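Local coordinates for protein transcriptional repressor PagR (Bacillus anthracis, PDB 2ZKZ) that represses expression of the pagA and atxA genes as a dimeric DNA-binding transcription factor of the ArsR family, at residues 19-24 with 64-69; 31-35 with 47-51. One frame throughout, in Å; residues are numbered along the deposited sequence.

How the contacts relate
From the N terminus the chain runs through helix 14-24 and, after a short break, helix 27-39. Contact 2 closes the smaller loop: helix 27-39 meets helix 44-51 after the short strand 42-43. Helix 55-65 follows, and the turn after it returns to helix 14-24 in contact 1. Contact 2 is therefore nested inside the loop closed by contact 1. Their centres are about 16 Å apart, on opposite sides of the chain's centre. They still touch: Met65 packs on Ile32, and Val69 on Val33. Helix 27-39 is thus shared ground within the winged-helix fold, packing on helix 44-51 in contact 2 and touched by these two residues of contact 1.

Contact 1: residues 19-24 with 64-69; sequences ELLKTM and KMRGKV
Lys68 and Glu19 form a salt bridge where the turn after helix 55-65 packs on helix 14-24 of this ArsR-type winged helix-turn-helix domain. NZ of Lys68 is 2.7 Å from OE2 of Glu19. It meets the anti side of that oxygen, 28° out of the carboxylate plane. The lysine gets there with a chain extended beyond CG, while Glu19 bends at chi2 (59°). Along the way CD of Lys68 passes OG1 of Thr23 at 3.8 Å.

Beside this polar pair the contact is made mostly by methyl and methylene groups. CG2 of Val69 reaches CG2 of Thr23 at 3.6 Å and CG of Met24, a selenomethionine, at 3.7 Å. The same methyl lies 3.9 Å from CD1 of Leu20. Leu20 CD1 also sits against the backbone, 3.2 Å from O of Lys68. CG2 of Thr23 rests near O of Lys64.

Further out, backbone bonds set the turn. O of Met65 accepts from both Lys68 N and Val69 N, which brings Lys68 and Val69 back toward the first helix. Val69 and Leu20 both pack on Val88, so helix 86-95 borders the same core. On the dimer side, Met24 touches Leu21 of the second subunit. The rotation of Thr23 is fixed within its own helix: OG1 donates to O of Glu19 at 2.8 Å, and Thr23 N reaches that oxygen from the opposite face of the carbonyl plane.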
loop_
_atom_site.group_PDB
_atom_site.type_symbol
_atom_site.label_atom_id
_atom_site.label_comp_id
_atom_site.label_asym_id
_atom_site.label_seq_id
_atom_site.Cartn_x
_atom_site.Cartn_y
_atom_site.Cartn_z
ATOM N N GLU A 19 3.107 -2.296 7.075
ATOM C CA GLU A 19 2.469 -3.607 7.182
ATOM C C GLU A 19 1.067 -3.583 6.557
ATOM O O GLU A 19 0.620 -4.577 5.988
ATOM C CB GLU A 19 2.407 -4.028 8.662
ATOM C CG GLU A 19 1.744 -5.381 8.944
ATOM C CD GLU A 19 2.429 -6.541 8.244
ATOM O OE1 GLU A 19 3.581 -6.374 7.793
ATOM O OE2 GLU A 19 1.820 -7.629 8.154
ATOM N N LEU A 20 0.381 -2.448 6.654
ATOM C CA LEU A 20 -0.953 -2.301 6.067
ATOM C C LEU A 20 -0.851 -2.393 4.544
ATOM O O LEU A 20 -1.630 -3.083 3.893
ATOM C CB LEU A 20 -1.575 -0.945 6.443
ATOM C CG LEU A 20 -3.035 -0.715 6.027
ATOM C CD1 LEU A 20 -3.944 -1.651 6.839
ATOM C CD2 LEU A 20 -3.433 0.732 6.277
ATOM N N LEU A 21 0.123 -1.693 3.974
ATOM C CA LEU A 21 0.297 -1.725 2.529
ATOM C C LEU A 21 0.715 -3.127 2.090
ATOM O O LEU A 21 0.237 -3.628 1.081
ATOM C CB LEU A 21 1.346 -0.694 2.093
ATOM C CG LEU A 21 1.077 0.775 2.446
ATOM C CD1 LEU A 21 2.202 1.643 1.855
ATOM C CD2 LEU A 21 -0.269 1.221 1.898
ATOM N N LYS A 22 1.597 -3.761 2.857
ATOM C CA LYS A 22 2.052 -5.106 2.521
ATOM C C LYS A 22 0.886 -6.098 2.483
ATOM O O LYS A 22 0.786 -6.917 1.571
ATOM C CB LYS A 22 3.094 -5.581 3.534
ATOM C CG LYS A 22 3.655 -6.976 3.244
ATOM C CD LYS A 22 4.505 -7.480 4.408
ATOM C CE LYS A 22 5.024 -8.891 4.159
ATOM N NZ LYS A 22 5.995 -8.903 3.032
ATOM N N THR A 23 -0.005 -6.003 3.468
ATOM C CA THR A 23 -1.153 -6.895 3.553
ATOM C C THR A 23 -2.146 -6.691 2.408
ATOM O O THR A 23 -2.813 -7.635 1.990
ATOM C CB THR A 23 -1.878 -6.732 4.917
ATOM O OG1 THR A 23 -0.929 -6.898 5.977
ATOM C CG2 THR A 23 -2.974 -7.795 5.081
HETATM N N MSE A 24 -2.247 -5.464 1.905
HETATM C CA MSE A 24 -3.152 -5.155 0.788
HETATM C C MSE A 24 -2.485 -5.352 -0.577
HETATM O O MSE A 24 -3.157 -5.314 -1.608
HETATM C CB MSE A 24 -3.616 -3.688 0.853
HETATM C CG MSE A 24 -4.373 -3.258 2.112
HETATM SE SE MSE A 24 -4.753 -1.338 2.084
HETATM C CE MSE A 24 -6.004 -1.318 0.614
ATOM N N LYS A 64 -5.393 -13.600 6.335
ATOM C CA LYS A 64 -4.258 -12.684 6.358
ATOM C C LYS A 64 -4.686 -11.223 6.576
ATOM O O LYS A 64 -3.983 -10.452 7.226
ATOM C CB LYS A 64 -3.500 -12.789 5.035
ATOM C CG LYS A 64 -1.989 -12.735 5.164
ATOM C CD LYS A 64 -1.390 -14.130 5.226
ATOM C CE LYS A 64 0.130 -14.072 5.166
ATOM N NZ LYS A 64 0.735 -15.427 5.042
HETATM N N MSE A 65 -5.842 -10.856 6.033
HETATM C CA MSE A 65 -6.357 -9.489 6.131
HETATM C C MSE A 65 -7.077 -9.149 7.434
HETATM O O MSE A 65 -7.053 -7.999 7.879
HETATM C CB MSE A 65 -7.305 -9.220 4.962
HETATM C CG MSE A 65 -6.708 -9.582 3.607
HETATM SE SE MSE A 65 -7.968 -9.453 2.138
HETATM C CE MSE A 65 -9.224 -10.799 2.621
ATOM N N ARG A 66 -7.728 -10.137 8.038
ATOM C CA ARG A 66 -8.474 -9.898 9.269
ATOM C C ARG A 66 -7.648 -9.301 10.400
ATOM O O ARG A 66 -6.611 -9.839 10.775
ATOM C CB ARG A 66 -9.130 -11.193 9.777
ATOM C CG ARG A 66 -9.750 -11.002 11.158
ATOM C CD ARG A 66 -10.465 -12.228 11.709
ATOM N NE ARG A 66 -9.580 -13.373 11.897
ATOM C CZ ARG A 66 -9.443 -14.349 11.009
ATOM N NH1 ARG A 66 -10.132 -14.311 9.878
ATOM N NH2 ARG A 66 -8.624 -15.361 11.256
ATOM N N GLY A 67 -8.127 -8.193 10.955
ATOM C CA GLY A 67 -7.427 -7.569 12.063
ATOM C C GLY A 67 -6.458 -6.478 11.660
ATOM O O GLY A 67 -6.043 -5.674 12.490
ATOM N N LYS A 68 -6.087 -6.446 10.386
ATOM C CA LYS A 68 -5.158 -5.437 9.902
ATOM C C LYS A 68 -5.826 -4.572 8.848
ATOM O O LYS A 68 -5.764 -3.350 8.904
ATOM C CB LYS A 68 -3.920 -6.101 9.291
ATOM C CG LYS A 68 -3.037 -6.845 10.283
ATOM C CD LYS A 68 -1.838 -7.474 9.581
ATOM C CE LYS A 68 -0.933 -8.188 10.571
ATOM N NZ LYS A 68 0.180 -8.889 9.882
ATOM N N VAL A 69 -6.472 -5.223 7.890
ATOM C CA VAL A 69 -7.125 -4.522 6.798
ATOM C C VAL A 69 -8.645 -4.598 6.885
ATOM O O VAL A 69 -9.344 -3.626 6.584
ATOM C CB VAL A 69 -6.676 -5.119 5.443
ATOM C CG1 VAL A 69 -7.389 -4.432 4.297
ATOM C CG2 VAL A 69 -5.168 -4.996 5.304
#

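Contact 2: residues 31-35 with 47-51; sequences KIVNE and IIQIL
Leu51 and Ile32 make the tightest apolar contact between segments 31-35 and 47-51. CD2 of Leu51 is 3.3 Å from CG1 of Ile32, closer than usual for two carbons. The two side chains cross at about a right angle. The same methyl is 3.9 Å from CD1 of Ile32. A looser touch joins CG1 of Ile32 to CG2 of Ile47 at 4.3 Å. Outside the pair of segments, Ile32 continues onto Leu70, and Ile47 onto Val58.

The second kind of contact sets a carboxylate against a hydrocarbon branch. Ile50 brings CG2 to within 3.5 Å of CD of Glu35, and its CD1 lies 3.6 Å from OE1 of Glu35. Glu35 is bent at chi2 (-58°), which folds the acid group back beside the isoleucine. Its OE2 forms a salt bridge with Lys38, so its charge is paired within its own helix. Leu42 of strand 42-43 touches both Glu35 and Ile50.

Lys31 meets segment 47-51 loosely, with CE 4.4 Å from CD1 of Leu51. The same lysine packs on Leu14 of the second subunit. No hydrogen bond joins the two segments.

The short helix axes approach to 10.9 Å, and their N-to-C directions differ by 112°. Segment 47-51 belongs to the predicted helix-turn-helix, in its first helix. Packing of that helix against the preceding helix of a three-helix core is characteristic of the winged helix-turn-helix fold of ArsR-family repressors.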
loop_
_atom_site.group_PDB
_atom_site.type_symbol
_atom_site.label_atom_id
_atom_site.label_comp_id
_atom_site.label_asym_id
_atom_site.label_seq_id
_atom_site.Cartn_x
_atom_site.Cartn_y
_atom_site.Cartn_z
ATOM N N LYS A 31 -9.171 -6.511 -4.718
ATOM C CA LYS A 31 -10.520 -6.751 -5.225
ATOM C C LYS A 31 -11.483 -6.906 -4.058
ATOM O O LYS A 31 -12.573 -6.345 -4.065
ATOM C CB LYS A 31 -10.582 -8.033 -6.054
ATOM C CG LYS A 31 -10.147 -7.894 -7.490
ATOM C CD LYS A 31 -10.935 -8.862 -8.375
ATOM C CE LYS A 31 -12.431 -8.550 -8.307
ATOM N NZ LYS A 31 -13.250 -9.373 -9.242
ATOM N N ILE A 32 -11.080 -7.692 -3.067
ATOM C CA ILE A 32 -11.914 -7.918 -1.893
ATOM C C ILE A 32 -12.214 -6.592 -1.199
ATOM O O ILE A 32 -13.365 -6.297 -0.880
ATOM C CB ILE A 32 -11.222 -8.889 -0.906
ATOM C CG1 ILE A 32 -11.143 -10.281 -1.535
ATOM C CG2 ILE A 32 -11.967 -8.920 0.425
ATOM C CD1 ILE A 32 -10.383 -11.319 -0.695
ATOM N N VAL A 33 -11.186 -5.782 -0.974
ATOM C CA VAL A 33 -11.399 -4.495 -0.320
ATOM C C VAL A 33 -12.331 -3.603 -1.136
ATOM O O VAL A 33 -13.221 -2.947 -0.582
ATOM C CB VAL A 33 -10.062 -3.752 -0.084
ATOM C CG1 VAL A 33 -10.332 -2.375 0.515
ATOM C CG2 VAL A 33 -9.178 -4.568 0.840
ATOM N N ASN A 34 -12.128 -3.565 -2.448
ATOM C CA ASN A 34 -12.981 -2.750 -3.313
ATOM C C ASN A 34 -14.447 -3.200 -3.181
ATOM O O ASN A 34 -15.356 -2.379 -3.072
ATOM C CB ASN A 34 -12.544 -2.886 -4.775
ATOM C CG ASN A 34 -13.235 -1.881 -5.678
ATOM O OD1 ASN A 34 -13.831 -2.243 -6.694
ATOM N ND2 ASN A 34 -13.158 -0.610 -5.309
ATOM N N GLU A 35 -14.665 -4.511 -3.188
ATOM C CA GLU A 35 -16.018 -5.052 -3.068
ATOM C C GLU A 35 -16.673 -4.679 -1.737
ATOM O O GLU A 35 -17.861 -4.352 -1.693
ATOM C CB GLU A 35 -15.998 -6.573 -3.219
ATOM C CG GLU A 35 -15.690 -7.071 -4.619
ATOM C CD GLU A 35 -16.670 -6.561 -5.662
ATOM O OE1 GLU A 35 -17.879 -6.459 -5.362
ATOM O OE2 GLU A 35 -16.233 -6.279 -6.795
ATOM N N ILE A 47 -18.358 -13.355 -1.164
ATOM C CA ILE A 47 -17.035 -13.005 -1.668
ATOM C C ILE A 47 -16.548 -14.047 -2.672
ATOM O O ILE A 47 -16.018 -13.710 -3.727
ATOM C CB ILE A 47 -16.017 -12.891 -0.506
ATOM C CG1 ILE A 47 -16.385 -11.694 0.379
ATOM C CG2 ILE A 47 -14.605 -12.743 -1.064
ATOM C CD1 ILE A 47 -15.555 -11.560 1.651
ATOM N N ILE A 48 -16.724 -15.319 -2.335
ATOM C CA ILE A 48 -16.313 -16.395 -3.228
ATOM C C ILE A 48 -17.051 -16.281 -4.560
ATOM O O ILE A 48 -16.455 -16.451 -5.622
ATOM C CB ILE A 48 -16.605 -17.773 -2.600
ATOM C CG1 ILE A 48 -15.641 -18.016 -1.437
ATOM C CG2 ILE A 48 -16.493 -18.876 -3.654
ATOM C CD1 ILE A 48 -15.977 -19.234 -0.602
ATOM N N GLN A 49 -18.342 -15.972 -4.504
ATOM C CA GLN A 49 -19.142 -15.852 -5.718
ATOM C C GLN A 49 -18.819 -14.596 -6.528
ATOM O O GLN A 49 -18.973 -14.589 -7.751
ATOM C CB GLN A 49 -20.639 -15.896 -5.377
ATOM C CG GLN A 49 -21.040 -17.142 -4.579
ATOM C CD GLN A 49 -22.541 -17.371 -4.530
ATOM O OE1 GLN A 49 -23.314 -16.463 -4.229
ATOM N NE2 GLN A 49 -22.959 -18.598 -4.816
ATOM N N ILE A 50 -18.378 -13.532 -5.857
ATOM C CA ILE A 50 -18.027 -12.298 -6.556
ATOM C C ILE A 50 -16.670 -12.432 -7.243
ATOM O O ILE A 50 -16.503 -12.024 -8.394
ATOM C CB ILE A 50 -17.965 -11.092 -5.596
ATOM C CG1 ILE A 50 -19.376 -10.698 -5.160
ATOM C CG2 ILE A 50 -17.273 -9.917 -6.274
ATOM C CD1 ILE A 50 -19.411 -9.507 -4.221
ATOM N N LEU A 51 -15.708 -13.008 -6.530
ATOM C CA LEU A 51 -14.359 -13.190 -7.057
ATOM C C LEU A 51 -14.183 -14.409 -7.961
ATOM O O LEU A 51 -13.238 -14.464 -8.750
ATOM C CB LEU A 51 -13.358 -13.257 -5.903
ATOM C CG LEU A 51 -12.870 -11.919 -5.334
ATOM C CD1 LEU A 51 -14.036 -10.982 -5.076
ATOM C CD2 LEU A 51 -12.095 -12.184 -4.061
#